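Local coordinates for protein phosphothreonine lyase ospF (Shigella flexneri, PDB 3I0U) that acts as a secreted type III effector and phosphothreonine lyase, probably removing phosphate irreversibly from phosphothreonine in host signalling kinases by beta-elimination, at residues C43-V48 / F53-H58; P37-I42 / T115-V120. One frame throughout, in Å; residues are numbered along the deposited sequence.

In the fold
Both contacts lie on the same side of the chain's centre, and both draw on helix 39-44. Contact 1 (43-48 with 53-58) is local and at the sheet's edge: the end of the helix turns into strand 47-50, which pairs with its hairpin partner, so backbone bonds dominate. Contact 2 (37-42 with 115-120) bridges a long sequence gap to the loop after central strand 111-115 with one tyrosine hydroxyl and buries far less surface. Neither lies deep in the core; each mixes buried with more exposed residues. They meet where Asn57 of contact 1 probably bonds to Asp116 and Arg119 of contact 2, so the hairpin and that loop share a polar junction beside the helix.

Contact 1: residues C43-V48 / F53-H58; sequences CQSFSV and FQIVNH
The side-chain amide of Asn57 has Cys43 O in its own plane, beyond the ND2 end: ND2 donates to that carbonyl oxygen at 2.8 Å, arriving from above the carbonyl plane, 39° out of it. Asn57 O meets the ring of Phe46 obliquely, 4.2 Å from CD1. Placing CG opposite the backbone N (chi1 -173°) sends the Asn57 amide back to the end of helix 39-44. Asparagine suits this buried spot because it can donate and accept at once: ND2 also reaches Asp116, and OD1 receives Arg119.

After Ser45 and Phe46 the chain enters the beta hairpin of strands 47-50 and 53-56, at the edge of the antiparallel sheet. Val48 and Ile55 form its hydrogen-bonded pair, Ile55 N giving to Val48 O at 2.7 Å and Val48 N to Ile55 O at 3.2 Å. Phe46 O then takes a weak bond from Asn57 N and a CA-H contact from Val56. On the face of Ile55, its CG2 branch packs 3.7 Å from CB of Ser45, a residue small enough to sit buried at the bend; Ile55 also reaches Ile64 on the neighbouring strand.

Contact 2: residues P37-I42 / T115-V120; sequences PTYSDI and TDMNRV
Tyr39, in the first turn of a helix, faces a loop, 115-120, that leaves strand 111-115 and folds into a turn. Segment 37-42 passes from loop to helix at Tyr39, Ile42 N bonding to Thr38 O. In the 115-120 loop Arg119 N bonds back to Asp116 O at 2.8 Å, and the helical angles of Met117 and Asn118 make residues 116-119 a type I beta turn. No backbone atom of 37-42 bonds to this loop: the tyrosine hydroxyl spans the gap.

Tyr39 OH donates to Thr115 O at 2.7 Å, in the carbonyl plane and on a lone pair, while accepting from Met117 N at 2.8 Å with an N-H...O angle of 159°. Two bonds, one given and one received, thus grip the hydroxyl oxygen; both partners lie at the ring's edge, near its plane. CG trans to the backbone N (chi1 -166°) aims the ring outward from the helix; a tyrosine supplies both the length and the two-way hydroxyl. The Met117 side chain crosses that of Tyr39 at about a right angle, with CB 4.2 Å from CE2, and bends away to Val91 and Arg88.

Asp116 steadies the loop. Its OD2 receives Asn118 ND2 nearly along the C-O axis, and OD1 forms a salt bridge with Arg119 NE, whose hydrogen bond is weak.

Thr38 OG1 accepts from Asp41 N at 3.2 Å and Asp41 OD2 from Thr38 N at 3.1 Å, a capping box that starts the helix right before Tyr39, whose hydroxyl joins that first turn to the loop leaving strand 111-115.

Contact 1: residues C43-V48 / F53-H58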
loop_
_atom_site.group_PDB
_atom_site.type_symbol
_atom_site.label_atom_id
_atom_site.label_comp_id
_atom_site.label_asym_id
_atom_site.label_seq_id
_atom_site.Cartn_x
_atom_site.Cartn_y
_atom_site.Cartn_z
ATOM N N CYS A 43 17.287 -3.891 -4.973
ATOM C CA CYS A 43 17.588 -3.588 -6.384
ATOM C C CYS A 43 18.327 -4.705 -7.130
ATOM O O CYS A 43 18.299 -4.766 -8.355
ATOM C CB CYS A 43 18.286 -2.241 -6.504
ATOM S SG CYS A 43 17.104 -0.896 -6.271
ATOM N N GLN A 44 18.936 -5.610 -6.369
ATOM C CA GLN A 44 19.786 -6.672 -6.879
ATOM C C GLN A 44 19.187 -8.044 -6.704
ATOM O O GLN A 44 19.571 -8.987 -7.390
ATOM C CB GLN A 44 21.102 -6.586 -6.159
ATOM C CG GLN A 44 21.757 -5.272 -6.497
ATOM C CD GLN A 44 22.659 -4.784 -5.424
ATOM O OE1 GLN A 44 23.723 -5.364 -5.166
ATOM N NE2 GLN A 44 22.269 -3.695 -4.797
ATOM N N SER A 45 18.238 -8.127 -5.783
ATOM C CA SER A 45 17.425 -9.305 -5.514
ATOM C C SER A 45 16.715 -9.828 -6.764
ATOM O O SER A 45 15.551 -9.474 -7.019
ATOM C CB SER A 45 16.360 -8.949 -4.446
ATOM O OG SER A 45 16.765 -9.270 -3.119
ATOM N N PHE A 46 17.405 -10.659 -7.540
ATOM C CA PHE A 46 16.754 -11.344 -8.648
ATOM C C PHE A 46 15.558 -12.141 -8.085
ATOM O O PHE A 46 14.411 -11.812 -8.397
ATOM C CB PHE A 46 17.731 -12.220 -9.394
ATOM C CG PHE A 46 18.602 -11.476 -10.406
ATOM C CD1 PHE A 46 18.756 -10.078 -10.363
ATOM C CD2 PHE A 46 19.315 -12.210 -11.398
ATOM C CE1 PHE A 46 19.580 -9.430 -11.294
ATOM C CE2 PHE A 46 20.139 -11.567 -12.328
ATOM C CZ PHE A 46 20.282 -10.189 -12.289
ATOM N N SER A 47 15.811 -13.110 -7.200
ATOM C CA SER A 47 14.726 -13.867 -6.541
ATOM C C SER A 47 15.157 -14.348 -5.157
ATOM O O SER A 47 15.984 -15.267 -5.033
ATOM C CB SER A 47 14.279 -15.047 -7.416
ATOM O OG SER A 47 12.890 -15.290 -7.250
ATOM N N VAL A 48 14.580 -13.727 -4.134
ATOM C CA VAL A 48 15.131 -13.663 -2.767
ATOM C C VAL A 48 13.993 -13.378 -1.726
ATOM O O VAL A 48 13.200 -12.443 -1.886
ATOM C CB VAL A 48 16.254 -12.526 -2.643
ATOM C CG1 VAL A 48 16.773 -12.372 -1.206
ATOM C CG2 VAL A 48 17.460 -12.720 -3.617
ATOM N N PHE A 53 8.203 -12.289 2.575
ATOM C CA PHE A 53 7.979 -11.696 1.252
ATOM C C PHE A 53 9.048 -12.152 0.268
ATOM O O PHE A 53 10.247 -12.087 0.583
ATOM C CB PHE A 53 8.008 -10.171 1.320
ATOM C CG PHE A 53 6.855 -9.574 2.044
ATOM C CD1 PHE A 53 5.816 -8.996 1.351
ATOM C CD2 PHE A 53 6.815 -9.560 3.434
ATOM C CE1 PHE A 53 4.720 -8.428 2.042
ATOM C CE2 PHE A 53 5.748 -9.013 4.120
ATOM C CZ PHE A 53 4.692 -8.451 3.435
ATOM N N GLN A 54 8.619 -12.610 -0.910
ATOM C CA GLN A 54 9.550 -12.882 -1.989
ATOM C C GLN A 54 9.745 -11.597 -2.792
ATOM O O GLN A 54 8.767 -10.916 -3.136
ATOM C CB GLN A 54 9.075 -14.012 -2.885
ATOM C CG GLN A 54 10.202 -14.852 -3.474
ATOM C CD GLN A 54 9.694 -15.895 -4.454
ATOM O OE1 GLN A 54 8.734 -15.654 -5.197
ATOM N NE2 GLN A 54 10.338 -17.058 -4.470
ATOM N N ILE A 55 11.014 -11.285 -3.066
ATOM C CA ILE A 55 11.405 -10.083 -3.793
ATOM C C ILE A 55 11.941 -10.469 -5.163
ATOM O O ILE A 55 12.831 -11.305 -5.261
ATOM C CB ILE A 55 12.491 -9.287 -3.033
ATOM C CG1 ILE A 55 12.070 -8.997 -1.596
ATOM C CG2 ILE A 55 12.846 -7.982 -3.765
ATOM C CD1 ILE A 55 11.205 -7.767 -1.457
ATOM N N VAL A 56 11.380 -9.878 -6.214
ATOM C CA VAL A 56 11.877 -10.085 -7.578
ATOM C C VAL A 56 12.125 -8.766 -8.319
ATOM O O VAL A 56 11.326 -7.822 -8.189
ATOM C CB VAL A 56 10.975 -11.049 -8.412
ATOM C CG1 VAL A 56 11.016 -12.457 -7.848
ATOM C CG2 VAL A 56 9.535 -10.583 -8.453
ATOM N N ASN A 57 13.236 -8.696 -9.055
ATOM C CA ASN A 57 13.535 -7.562 -9.922
ATOM C C ASN A 57 13.955 -8.113 -11.284
ATOM O O ASN A 57 15.153 -8.357 -11.554
ATOM C CB ASN A 57 14.605 -6.595 -9.283
ATOM C CG ASN A 57 14.821 -5.281 -10.099
ATOM O OD1 ASN A 57 13.947 -4.885 -10.875
ATOM N ND2 ASN A 57 15.971 -4.614 -9.857
ATOM N N HIS A 58 12.931 -8.366 -12.119
ATOM C CA HIS A 58 13.079 -8.883 -13.520
ATOM C C HIS A 58 13.283 -7.678 -14.441
ATOM O O HIS A 58 12.689 -6.622 -14.258
ATOM C CB HIS A 58 11.793 -9.654 -13.894
ATOM C CG HIS A 58 11.731 -10.171 -15.306
ATOM N ND1 HIS A 58 12.758 -10.877 -15.904
ATOM C CD2 HIS A 58 10.718 -10.154 -16.210
ATOM C CE1 HIS A 58 12.401 -11.239 -17.128
ATOM N NE2 HIS A 58 11.163 -10.820 -17.336
#

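Contact 2: residues P37-I42 / T115-V120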
loop_
_atom_site.group_PDB
_atom_site.type_symbol
_atom_site.label_atom_id
_atom_site.label_comp_id
_atom_site.label_asym_id
_atom_site.label_seq_id
_atom_site.Cartn_x
_atom_site.Cartn_y
_atom_site.Cartn_z
ATOM N N PRO A 37 15.762 -5.544 4.249
ATOM C CA PRO A 37 16.756 -5.228 3.278
ATOM C C PRO A 37 16.765 -3.734 3.025
ATOM O O PRO A 37 15.732 -3.054 3.169
ATOM C CB PRO A 37 16.251 -5.962 2.042
ATOM C CG PRO A 37 14.808 -5.964 2.198
ATOM C CD PRO A 37 14.605 -6.209 3.635
ATOM N N THR A 38 17.932 -3.248 2.622
ATOM C CA THR A 38 18.100 -1.850 2.273
ATOM C C THR A 38 17.531 -1.697 0.853
ATOM O O THR A 38 17.302 -2.716 0.178
ATOM C CB THR A 38 19.589 -1.502 2.307
ATOM O OG1 THR A 38 20.221 -2.188 1.232
ATOM C CG2 THR A 38 20.230 -1.967 3.608
ATOM N N TYR A 39 17.322 -0.453 0.407
ATOM C CA TYR A 39 17.047 -0.173 -1.014
ATOM C C TYR A 39 17.976 -0.831 -2.035
ATOM O O TYR A 39 17.481 -1.469 -2.976
ATOM C CB TYR A 39 17.015 1.310 -1.325
ATOM C CG TYR A 39 16.404 1.590 -2.680
ATOM C CD1 TYR A 39 15.055 1.275 -2.930
ATOM C CD2 TYR A 39 17.157 2.164 -3.705
ATOM C CE1 TYR A 39 14.466 1.535 -4.124
ATOM C CE2 TYR A 39 16.575 2.426 -4.944
ATOM C CZ TYR A 39 15.214 2.094 -5.131
ATOM O OH TYR A 39 14.578 2.336 -6.324
ATOM N N SER A 40 19.290 -0.702 -1.869
ATOM C CA SER A 40 20.166 -1.338 -2.843
ATOM C C SER A 40 20.067 -2.869 -2.804
ATOM O O SER A 40 20.201 -3.504 -3.848
ATOM C CB SER A 40 21.619 -0.835 -2.808
ATOM O OG SER A 40 22.304 -1.306 -1.680
ATOM N N ASP A 41 19.803 -3.457 -1.638
ATOM C CA ASP A 41 19.615 -4.909 -1.560
ATOM C C ASP A 41 18.443 -5.392 -2.411
ATOM O O ASP A 41 18.604 -6.361 -3.148
ATOM C CB ASP A 41 19.426 -5.408 -0.129
ATOM C CG ASP A 41 20.641 -5.192 0.746
ATOM O OD1 ASP A 41 21.783 -5.195 0.241
ATOM O OD2 ASP A 41 20.441 -5.012 1.968
ATOM N N ILE A 42 17.282 -4.722 -2.330
ATOM C CA ILE A 42 16.130 -5.095 -3.162
ATOM C C ILE A 42 16.351 -4.796 -4.650
ATOM O O ILE A 42 15.722 -5.433 -5.506
ATOM C CB ILE A 42 14.783 -4.511 -2.671
ATOM C CG1 ILE A 42 14.745 -2.981 -2.746
ATOM C CG2 ILE A 42 14.488 -4.933 -1.241
ATOM C CD1 ILE A 42 13.367 -2.432 -2.700
ATOM N N THR A 115 9.422 1.328 -7.682
ATOM C CA THR A 115 10.295 1.762 -8.779
ATOM C C THR A 115 11.746 1.588 -8.407
ATOM O O THR A 115 12.139 1.905 -7.292
ATOM C CB THR A 115 10.014 3.232 -9.095
ATOM O OG1 THR A 115 8.618 3.359 -9.349
ATOM C CG2 THR A 115 10.704 3.686 -10.305
ATOM N N ASP A 116 12.509 1.040 -9.347
ATOM C CA ASP A 116 13.952 0.884 -9.286
ATOM C C ASP A 116 14.566 2.152 -9.891
ATOM O O ASP A 116 14.839 2.216 -11.107
ATOM C CB ASP A 116 14.335 -0.408 -10.045
ATOM C CG ASP A 116 15.857 -0.710 -10.077
ATOM O OD1 ASP A 116 16.187 -1.804 -10.617
ATOM O OD2 ASP A 116 16.714 0.098 -9.614
ATOM N N MET A 117 14.816 3.138 -9.021
ATOM C CA MET A 117 15.471 4.426 -9.349
ATOM C C MET A 117 16.657 4.428 -10.311
ATOM O O MET A 117 17.006 5.493 -10.797
ATOM C CB MET A 117 15.936 5.140 -8.083
ATOM C CG MET A 117 14.864 5.740 -7.219
ATOM S SD MET A 117 13.292 5.863 -8.120
ATOM C CE MET A 117 13.349 7.508 -8.827
ATOM N N ASN A 118 17.262 3.262 -10.573
ATOM C CA ASN A 118 18.395 3.110 -11.527
ATOM C C ASN A 118 17.943 2.754 -12.929
ATOM O O ASN A 118 18.621 3.031 -13.880
ATOM C CB ASN A 118 19.365 2.011 -11.064
ATOM C CG ASN A 118 19.731 2.132 -9.590
ATOM O OD1 ASN A 118 20.639 2.879 -9.244
ATOM N ND2 ASN A 118 18.999 1.407 -8.706
ATOM N N ARG A 119 16.789 2.112 -13.045
ATOM C CA ARG A 119 16.225 1.753 -14.343
ATOM C C ARG A 119 15.355 2.857 -14.965
ATOM O O ARG A 119 15.209 2.904 -16.169
ATOM C CB ARG A 119 15.462 0.428 -14.231
ATOM C CG ARG A 119 16.278 -0.728 -14.804
ATOM C CD ARG A 119 17.073 -1.503 -13.765
ATOM N NE ARG A 119 16.285 -2.681 -13.285
ATOM C CZ ARG A 119 16.427 -3.947 -13.765
ATOM N NH1 ARG A 119 17.330 -4.219 -14.741
ATOM N NH2 ARG A 119 15.662 -4.953 -13.259
ATOM N N VAL A 120 14.844 3.779 -14.148
ATOM C CA VAL A 120 13.833 4.774 -14.579
ATOM C C VAL A 120 14.316 6.039 -15.419
ATOM O O VAL A 120 15.527 6.364 -15.454
ATOM C CB VAL A 120 12.992 5.162 -13.334
ATOM C CG1 VAL A 120 13.652 6.324 -12.559
ATOM C CG2 VAL A 120 11.480 5.361 -13.668
#